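Local coordinates for protein GCN5-related N-acetyltransferase (Streptococcus suis, PDB 3G3S) that probably transfers an acetyl group from acetyl-coenzyme A to an amine of a substrate not identified here, at residues 63-68 with 83-88; 131-136 with 162-167; 136-141 with 145-150. All coordinates share one frame; numbering follows the deposited sequence. Where two conformers were deposited one is given.

Contact 1: 63-68 with 83-88; sequences DLLKIC and SDLIEE
Leu65 reaches from helix 62-68 to the side of helix 80-90 and divides its two methyls between neighbouring residues there. CD1 of Leu65 lies 3.7 Å from CD2 of Leu85 and almost as close to CG of the same residue. The two leucine side chains pass each other at a slant. CD2 of Leu65 goes to the other residue and meets CG1 of Ile86 at 3.8 Å. Here the side chains cross at about a right angle, and it is the long branch of the isoleucine that is touched. CG of Leu85 stands opposite the backbone N (chi1 -179°), which swings its fork over toward Leu65. The closest backbone approach, 7.6 Å, is between CA of Leu65 and CA of Ile86. Only 121 Å² is buried, both sides counted.

The helices also make their own backbone bonds. Helix 80-90 is regular here, with Glu87 N donating to Ser83 O and Glu88 N to Asp84 O. In helix 62-68, Cys68 N donates to Leu65 O at 3.0 Å, a step of three residues rather than four.

Outside the pair, the apolar patch continues. Leu65 also touches Trp82 and Tyr90 of helix 80-90, and Ile86 touches Tyr246 of strand 239-248. Polar bonds tie helix 80-90 to that same strand, from Ser83 OG to Gln244 OE1 and from Glu87 OE2 to Tyr246 OH. Helix 62-68 is the connection of a beta-alpha-beta crossover between the adjacent parallel strands 52-58 and 73-77, and helix 80-90 follows the second strand.

The two segments meet through aliphatic carbon alone. Their join therefore depends on shape and exclusion of water and carries no directional bond between them.

Contact 2: 131-136 with 162-167; sequences RNLYET and GCVILH
Leu133 overlaps Val164 with one methyl, its CD1 resting 3.7 Å from CG2 of the valine. The two side chains pass at an angle rather than lying alongside one another. The second methyl of Leu133, CD2, points on along the strand to CD1 of Leu166. That approach is looser, at 4.5 Å. Leu133 thus spans two residues of strand 162-167 that are two positions apart, so that both side chains leave the same face. Cys163, just before Val164, points away from the helix; Ile165 lies between the two.

The torsion of Val164 decides which methyl does the work. With chi1 at -66°, CG2 sits between the backbone N and the carbonyl carbon, and this is the branch that meets Leu133. On the helix side, chi2 of Leu133 (170°) extends CD1 toward Val164 and leaves CD2 as the branch nearer Leu166. CA of Leu133 and CA of Val164 are 8.2 Å apart, with the two side chains between. The join is small, 98 Å² with both sides counted. Val164 is buried, while Leu133 and Leu166 are partly exposed.

This is a helix lying against one face of a mixed sheet, the usual layering of the GNAT fold. Strand 162-167 runs antiparallel to both of its neighbours, 125-128 and 170-181. Val164 is bonded through its backbone to Lys127, and Ile165 to Val172 and Ser173. Cys163 and Ile165 pack on the other face against helix 200-214, so the strand is covered by helices from both sides. Leu133 also touches Lys127 and Val171, one from each flanking strand, and so bridges all three strands. Within the helix, Thr136 N donates to Asn132 O at 3.2 Å.

Contact 3: 136-141 with 145-150; sequences TCLVEE and DLVGNY
Leu138 turns its CG opposite its own carbonyl carbon (chi1 -75°); chi2 of 179° extends CD1 and leaves CD2, the other branch, turned to Val147 and Gly148. At Val147, chi1 of -52° sets CG2 between the backbone N and the carbonyl carbon, facing the helix. CD2 of Leu138 then lies 3.7 Å from CG2 of Val147. The same methyl is 3.7 Å from CA of Gly148, where the glycine leaves only backbone to touch. The two branched side chains pass obliquely. One residue earlier on the helix, CB of Cys137 also meets CG2 of Val147, at 4.0 Å. The SG of Cys137 lies 4.1 Å from CD1 of Leu146.

The chain here doubles back from the end of helix 131-139 into the loop that leads to helix 153-159. A type I beta turn from Val147 to Tyr150 follows, with Tyr150 N bonded to Val147 O at 3.3 Å. Where the chain reverses, a water joins the segments: it donates to Glu141 O at 2.9 Å and accepts from Asp145 N at 3.0 Å. Ser143, inside the bend, hydrogen-bonds Cys137 O through OG. Leu146 O is bonded to Ser176 OG, and Gly148 O to Arg49 NE.

Overall arrangement
Contacts 2 and 3 both use helix 131-139 and share Thr136. Their centres are about 9 Å apart, and contact 3 is nested within the loop that contact 2 closes. They touch directly: CD2 of Tyr134 packs on CB of Val147 at 3.6 Å, and CG1 of Val164 on SG of Cys137 at 4.0 Å. The strand, helix and returning loop thus form continuous packing. Contact 1 lies apart, its centre about 37 Å from that of contact 2 and about 28 Å from that of contact 3. Contacts 1 and 2 lie on opposite sides of the chain's centre. All three belong to elements around one mixed sheet.

Contact 1: 63-68 with 83-88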
loop_
_atom_site.group_PDB
_atom_site.type_symbol
_atom_site.label_atom_id
_atom_site.label_comp_id
_atom_site.label_asym_id
_atom_site.label_seq_id
_atom_site.Cartn_x
_atom_site.Cartn_y
_atom_site.Cartn_z
ATOM N N ASP A 63 -9.774 -15.309 22.347
ATOM C CA ASP A 63 -9.428 -13.947 22.734
ATOM C C ASP A 63 -9.697 -12.930 21.619
ATOM O O ASP A 63 -10.004 -11.764 21.908
ATOM C CB ASP A 63 -7.990 -13.850 23.196
ATOM C CG ASP A 63 -7.748 -14.551 24.525
ATOM O OD1 ASP A 63 -8.705 -15.110 25.118
ATOM O OD2 ASP A 63 -6.574 -14.541 24.949
ATOM N N LEU A 64 -9.574 -13.345 20.360
ATOM C CA LEU A 64 -9.879 -12.429 19.271
ATOM C C LEU A 64 -11.399 -12.126 19.186
ATOM O O LEU A 64 -11.820 -11.011 18.853
ATOM C CB LEU A 64 -9.326 -12.977 17.941
ATOM C CG LEU A 64 -7.793 -13.025 17.769
ATOM C CD1 LEU A 64 -7.407 -13.599 16.403
ATOM C CD2 LEU A 64 -7.141 -11.635 17.979
ATOM N N LEU A 65 -12.217 -13.133 19.456
ATOM C CA LEU A 65 -13.680 -12.971 19.522
ATOM C C LEU A 65 -14.050 -11.974 20.623
ATOM O O LEU A 65 -14.978 -11.163 20.494
ATOM C CB LEU A 65 -14.357 -14.312 19.782
ATOM C CG LEU A 65 -14.159 -15.383 18.707
ATOM C CD1 LEU A 65 -14.747 -16.728 19.038
ATOM C CD2 LEU A 65 -14.771 -14.862 17.377
ATOM N N LYS A 66 -13.315 -12.022 21.727
ATOM C CA LYS A 66 -13.597 -11.089 22.821
ATOM C C LYS A 66 -13.451 -9.629 22.426
ATOM O O LYS A 66 -14.238 -8.785 22.869
ATOM C CB LYS A 66 -12.699 -11.375 24.018
ATOM C CG LYS A 66 -13.058 -12.682 24.676
ATOM C CD LYS A 66 -12.204 -12.951 25.895
ATOM C CE LYS A 66 -12.637 -14.241 26.581
ATOM N NZ LYS A 66 -12.060 -14.335 27.960
ATOM N N ILE A 67 -12.469 -9.343 21.571
ATOM C CA ILE A 67 -12.227 -8.001 21.081
ATOM C C ILE A 67 -13.444 -7.502 20.307
ATOM O O ILE A 67 -13.705 -6.300 20.256
ATOM C CB ILE A 67 -10.987 -7.950 20.129
ATOM C CG1 ILE A 67 -9.702 -8.365 20.834
ATOM C CG2 ILE A 67 -10.794 -6.551 19.547
ATOM C CD1 ILE A 67 -8.522 -8.443 19.907
ATOM N N CYS A 68 -14.190 -8.411 19.700
ATOM C CA CYS A 68 -15.377 -8.051 18.948
ATOM C C CYS A 68 -16.623 -7.850 19.783
ATOM O O CYS A 68 -17.606 -7.337 19.281
ATOM C CB CYS A 68 -15.667 -9.138 17.914
ATOM S SG CYS A 68 -14.305 -9.395 16.781
ATOM N N SER A 83 -16.357 -20.779 12.823
ATOM C CA SER A 83 -17.801 -20.794 13.041
ATOM C C SER A 83 -18.200 -21.657 14.231
ATOM O O SER A 83 -19.084 -21.294 14.997
ATOM C CB SER A 83 -18.512 -21.293 11.798
ATOM O OG SER A 83 -18.248 -20.416 10.727
ATOM N N ASP A 84 -17.556 -22.812 14.342
ATOM C CA ASP A 84 -17.834 -23.753 15.393
ATOM C C ASP A 84 -17.472 -23.141 16.725
ATOM O O ASP A 84 -18.171 -23.359 17.711
ATOM C CB ASP A 84 -17.048 -25.057 15.206
ATOM C CG ASP A 84 -17.523 -25.879 14.020
ATOM O OD1 ASP A 84 -18.595 -25.617 13.463
ATOM O OD2 ASP A 84 -16.816 -26.823 13.673
ATOM N N LEU A 85 -16.388 -22.370 16.769
ATOM C CA LEU A 85 -16.004 -21.730 18.030
ATOM C C LEU A 85 -16.993 -20.639 18.404
ATOM O O LEU A 85 -17.388 -20.516 19.549
ATOM C CB LEU A 85 -14.593 -21.158 17.947
ATOM C CG LEU A 85 -14.096 -20.488 19.236
ATOM C CD1 LEU A 85 -14.070 -21.540 20.344
ATOM C CD2 LEU A 85 -12.716 -19.773 19.032
ATOM N N ILE A 86 -17.366 -19.820 17.432
ATOM C CA ILE A 86 -18.325 -18.743 17.662
ATOM C C ILE A 86 -19.622 -19.326 18.247
ATOM O O ILE A 86 -20.146 -18.841 19.237
ATOM C CB ILE A 86 -18.641 -17.962 16.316
ATOM C CG1 ILE A 86 -17.406 -17.181 15.827
ATOM C CG2 ILE A 86 -19.766 -16.986 16.506
ATOM C CD1 ILE A 86 -17.461 -16.681 14.339
ATOM N N GLU A 87 -20.133 -20.384 17.620
ATOM C CA GLU A 87 -21.417 -20.958 18.034
ATOM C C GLU A 87 -21.300 -21.589 19.388
ATOM O O GLU A 87 -22.209 -21.473 20.195
ATOM C CB GLU A 87 -21.927 -21.964 17.039
ATOM C CG GLU A 87 -22.307 -21.285 15.714
ATOM C CD GLU A 87 -22.793 -22.216 14.674
ATOM O OE1 GLU A 87 -22.936 -23.410 14.964
ATOM O OE2 GLU A 87 -23.030 -21.751 13.542
ATOM N N GLU A 88 -20.191 -22.262 19.618
ATOM C CA GLU A 88 -19.939 -22.906 20.892
ATOM C C GLU A 88 -19.855 -21.913 22.041
ATOM O O GLU A 88 -20.463 -22.114 23.108
ATOM C CB GLU A 88 -18.633 -23.704 20.826
ATOM C CG GLU A 88 -18.217 -24.296 22.172
ATOM C CD GLU A 88 -17.019 -25.183 22.054
ATOM O OE1 GLU A 88 -17.208 -26.363 21.685
ATOM O OE2 GLU A 88 -15.909 -24.702 22.347
#

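Contact 2: 131-136 with 162-167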
loop_
_atom_site.group_PDB
_atom_site.type_symbol
_atom_site.label_atom_id
_atom_site.label_comp_id
_atom_site.label_asym_id
_atom_site.label_seq_id
_atom_site.Cartn_x
_atom_site.Cartn_y
_atom_site.Cartn_z
ATOM N N ARG A 131 -19.048 18.359 2.397
ATOM C CA ARG A 131 -18.883 18.609 3.819
ATOM C C ARG A 131 -20.213 18.701 4.577
ATOM O O ARG A 131 -20.339 18.152 5.677
ATOM C CB ARG A 131 -18.043 19.885 3.960
ATOM C CG ARG A 131 -17.696 20.342 5.363
ATOM C CD ARG A 131 -16.723 21.541 5.307
ATOM N NE ARG A 131 -15.469 21.186 4.631
ATOM C CZ ARG A 131 -14.392 20.661 5.225
ATOM N NH1 ARG A 131 -14.370 20.448 6.540
ATOM N NH2 ARG A 131 -13.321 20.355 4.490
ATOM N N ASN A 132 -21.199 19.372 3.997
ATOM C CA ASN A 132 -22.500 19.528 4.663
ATOM C C ASN A 132 -23.348 18.261 4.647
ATOM O O ASN A 132 -23.988 17.943 5.645
ATOM C CB ASN A 132 -23.274 20.727 4.084
ATOM C CG ASN A 132 -22.718 22.068 4.555
ATOM O OD1 ASN A 132 -21.673 22.137 5.208
ATOM N ND2 ASN A 132 -23.432 23.143 4.234
ATOM N N LEU A 133 -23.352 17.542 3.529
ATOM C CA LEU A 133 -24.083 16.275 3.437
ATOM C C LEU A 133 -23.459 15.207 4.299
ATOM O O LEU A 133 -24.177 14.375 4.829
ATOM C CB LEU A 133 -24.199 15.833 1.999
ATOM C CG LEU A 133 -25.149 16.740 1.220
ATOM C CD1 LEU A 133 -25.092 16.451 -0.258
ATOM C CD2 LEU A 133 -26.566 16.576 1.746
ATOM N N TYR A 134 -22.134 15.234 4.438
ATOM C CA TYR A 134 -21.459 14.346 5.386
ATOM C C TYR A 134 -22.173 14.449 6.745
ATOM O O TYR A 134 -22.637 13.451 7.304
ATOM C CB TYR A 134 -19.978 14.729 5.511
ATOM C CG TYR A 134 -19.210 14.053 6.641
ATOM C CD1 TYR A 134 -19.170 14.624 7.901
ATOM C CD2 TYR A 134 -18.514 12.861 6.436
ATOM C CE1 TYR A 134 -18.487 14.029 8.938
ATOM C CE2 TYR A 134 -17.826 12.245 7.477
ATOM C CZ TYR A 134 -17.812 12.846 8.721
ATOM O OH TYR A 134 -17.155 12.279 9.783
ATOM N N GLU A 135 -22.317 15.663 7.249
ATOM C CA GLU A 135 -22.934 15.854 8.558
ATOM C C GLU A 135 -24.393 15.390 8.597
ATOM O O GLU A 135 -24.840 14.788 9.577
ATOM C CB GLU A 135 -22.776 17.325 9.008
ATOM C CG GLU A 135 -21.289 17.778 9.233
ATOM C CD GLU A 135 -20.566 17.071 10.415
ATOM O OE1 GLU A 135 -21.258 16.552 11.327
ATOM O OE2 GLU A 135 -19.300 17.065 10.430
ATOM N N THR A 136 -25.128 15.637 7.511
ATOM C CA THR A 136 -26.522 15.242 7.420
ATOM C C THR A 136 -26.629 13.721 7.473
ATOM O O THR A 136 -27.533 13.208 8.105
ATOM C CB THR A 136 -27.175 15.783 6.126
ATOM O OG1 THR A 136 -27.009 17.201 6.077
ATOM C CG2 THR A 136 -28.672 15.474 6.068
ATOM N N GLY A 162 -18.892 9.320 -2.182
ATOM C CA GLY A 162 -20.284 8.944 -2.096
ATOM C C GLY A 162 -21.238 9.942 -2.682
ATOM O O GLY A 162 -20.874 11.084 -2.973
ATOM N N CYS A 163 -22.463 9.486 -2.880
ATOM C CA CYS A 163 -23.518 10.356 -3.349
ATOM C C CYS A 163 -24.877 9.986 -2.728
ATOM O O CYS A 163 -25.115 8.848 -2.309
ATOM C CB CYS A 163 -23.569 10.366 -4.866
ATOM S SG CYS A 163 -24.129 8.919 -5.544
ATOM N N VAL A 164 -25.744 10.988 -2.675
ATOM C CA VAL A 164 -27.042 10.906 -2.051
ATOM C C VAL A 164 -28.141 11.445 -2.941
ATOM O O VAL A 164 -27.883 12.228 -3.841
ATOM C CB VAL A 164 -27.052 11.709 -0.728
ATOM C CG1 VAL A 164 -26.142 11.058 0.243
ATOM C CG2 VAL A 164 -26.631 13.147 -0.950
ATOM N N ILE A 165 -29.352 10.988 -2.671
ATOM C CA ILE A 165 -30.546 11.431 -3.367
ATOM C C ILE A 165 -31.365 12.233 -2.346
ATOM O O ILE A 165 -31.543 11.807 -1.197
ATOM C CB ILE A 165 -31.330 10.258 -3.966
ATOM C CG1 ILE A 165 -30.659 9.780 -5.259
ATOM C CG2 ILE A 165 -32.776 10.677 -4.279
ATOM C CD1 ILE A 165 -31.155 8.426 -5.751
ATOM N N LEU A 166 -31.796 13.421 -2.742
ATOM C CA LEU A 166 -32.599 14.266 -1.887
ATOM C C LEU A 166 -34.024 14.373 -2.412
ATOM O O LEU A 166 -34.261 14.316 -3.612
ATOM C CB LEU A 166 -32.007 15.672 -1.801
ATOM C CG LEU A 166 -30.808 16.034 -0.927
ATOM C CD1 LEU A 166 -29.678 15.067 -1.115
ATOM C CD2 LEU A 166 -30.390 17.435 -1.287
ATOM N N HIS A 167 -34.977 14.542 -1.514
ATOM C CA HIS A 167 -36.361 14.755 -1.923
ATOM C C HIS A 167 -36.990 15.657 -0.898
ATOM O O HIS A 167 -36.862 15.394 0.286
ATOM C CB HIS A 167 -37.090 13.445 -1.988
ATOM C CG HIS A 167 -38.463 13.552 -2.554
ATOM N ND1 HIS A 167 -39.594 13.333 -1.804
ATOM C CD2 HIS A 167 -38.886 13.852 -3.803
ATOM C CE1 HIS A 167 -40.658 13.481 -2.574
ATOM N NE2 HIS A 167 -40.256 13.800 -3.791
#

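Contact 3: 136-141 with 145-150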
loop_
_atom_site.group_PDB
_atom_site.type_symbol
_atom_site.label_atom_id
_atom_site.label_comp_id
_atom_site.label_asym_id
_atom_site.label_seq_id
_atom_site.Cartn_x
_atom_site.Cartn_y
_atom_site.Cartn_z
ATOM N N THR A 136 -25.128 15.637 7.511
ATOM C CA THR A 136 -26.522 15.242 7.420
ATOM C C THR A 136 -26.629 13.721 7.473
ATOM O O THR A 136 -27.533 13.208 8.105
ATOM C CB THR A 136 -27.175 15.783 6.126
ATOM O OG1 THR A 136 -27.009 17.201 6.077
ATOM C CG2 THR A 136 -28.672 15.474 6.068
ATOM N N CYS A 137 -25.711 13.013 6.801
ATOM C CA CYS A 137 -25.713 11.531 6.806
ATOM C C CYS A 137 -25.473 10.951 8.200
ATOM O O CYS A 137 -26.052 9.928 8.577
ATOM C CB CYS A 137 -24.669 10.969 5.860
ATOM S SG CYS A 137 -25.101 11.147 4.144
ATOM N N LEU A 138 -24.615 11.610 8.963
ATOM C CA LEU A 138 -24.331 11.136 10.333
ATOM C C LEU A 138 -25.504 11.238 11.307
ATOM O O LEU A 138 -25.551 10.461 12.255
ATOM C CB LEU A 138 -23.168 11.884 10.941
ATOM C CG LEU A 138 -21.769 11.558 10.488
ATOM C CD1 LEU A 138 -20.853 12.490 11.270
ATOM C CD2 LEU A 138 -21.386 10.074 10.693
ATOM N N VAL A 139 -26.446 12.147 11.070
ATOM C CA VAL A 139 -27.531 12.384 12.027
ATOM C C VAL A 139 -28.570 11.248 12.163
ATOM O O VAL A 139 -29.062 11.002 13.261
ATOM C CB VAL A 139 -28.242 13.763 11.786
ATOM C CG1 VAL A 139 -27.197 14.850 11.713
ATOM C CG2 VAL A 139 -29.088 13.785 10.533
ATOM N N GLU A 140 -28.901 10.562 11.078
ATOM C CA GLU A 140 -29.851 9.463 11.161
ATOM C C GLU A 140 -29.132 8.129 11.174
ATOM O O GLU A 140 -28.135 7.929 10.470
ATOM C CB GLU A 140 -30.826 9.503 9.991
ATOM C CG GLU A 140 -31.737 10.716 9.971
ATOM C CD GLU A 140 -32.665 10.763 11.159
ATOM O OE1 GLU A 140 -32.960 9.690 11.736
ATOM O OE2 GLU A 140 -33.108 11.872 11.518
ATOM N N GLU A 141 -29.642 7.201 11.971
ATOM C CA GLU A 141 -29.019 5.907 12.066
ATOM C C GLU A 141 -29.054 5.198 10.716
ATOM O O GLU A 141 -28.107 4.514 10.375
ATOM C CB GLU A 141 -29.688 5.040 13.146
ATOM C CG GLU A 141 -29.138 3.617 13.216
ATOM N N ASP A 145 -23.756 4.923 8.171
ATOM C CA ASP A 145 -22.675 4.113 7.610
ATOM C C ASP A 145 -22.212 4.577 6.229
ATOM O O ASP A 145 -21.192 4.101 5.729
ATOM C CB ASP A 145 -23.089 2.647 7.537
ATOM C CG ASP A 145 -23.200 2.012 8.901
ATOM O OD1 ASP A 145 -22.620 2.560 9.868
ATOM O OD2 ASP A 145 -23.865 0.964 8.992
ATOM N N LEU A 146 -22.949 5.492 5.608
ATOM C CA LEU A 146 -22.495 6.048 4.326
ATOM C C LEU A 146 -21.138 6.793 4.486
ATOM O O LEU A 146 -20.309 6.797 3.576
ATOM C CB LEU A 146 -23.553 6.974 3.754
ATOM C CG LEU A 146 -24.851 6.311 3.293
ATOM C CD1 LEU A 146 -25.844 7.353 2.802
ATOM C CD2 LEU A 146 -24.558 5.253 2.224
ATOM N N VAL A 147 -20.934 7.418 5.655
ATOM C CA VAL A 147 -19.741 8.188 5.950
ATOM C C VAL A 147 -19.114 7.955 7.323
ATOM O O VAL A 147 -17.974 8.363 7.531
ATOM C CB VAL A 147 -20.054 9.694 5.894
ATOM C CG1 VAL A 147 -20.730 10.043 4.580
ATOM C CG2 VAL A 147 -20.926 10.142 7.061
ATOM N N GLY A 148 -19.843 7.301 8.226
ATOM C CA GLY A 148 -19.424 7.158 9.634
ATOM C C GLY A 148 -18.202 6.345 9.971
ATOM O O GLY A 148 -17.736 6.381 11.116
ATOM N N ASN A 149 -17.682 5.585 9.018
ATOM C CA ASN A 149 -16.501 4.798 9.287
ATOM C C ASN A 149 -15.231 5.607 9.168
ATOM O O ASN A 149 -14.194 5.163 9.614
ATOM C CB ASN A 149 -16.463 3.589 8.364
ATOM C CG ASN A 149 -17.533 2.615 8.700
ATOM O OD1 ASN A 149 -17.606 2.139 9.835
ATOM N ND2 ASN A 149 -18.396 2.335 7.746
ATOM N N TYR A 150 -15.320 6.795 8.585
ATOM C CA TYR A 150 -14.169 7.654 8.435
ATOM C C TYR A 150 -13.989 8.442 9.750
ATOM O O TYR A 150 -14.948 8.698 10.454
ATOM C CB TYR A 150 -14.314 8.518 7.170
ATOM C CG TYR A 150 -14.220 7.630 5.941
ATOM C CD1 TYR A 150 -15.299 6.847 5.556
ATOM C CD2 TYR A 150 -13.032 7.509 5.215
ATOM C CE1 TYR A 150 -15.234 5.986 4.451
ATOM C CE2 TYR A 150 -12.958 6.640 4.098
ATOM C CZ TYR A 150 -14.084 5.883 3.738
ATOM O OH TYR A 150 -14.077 4.994 2.692
HETATM O O HOH W 1 -26.181 3.232 8.690
#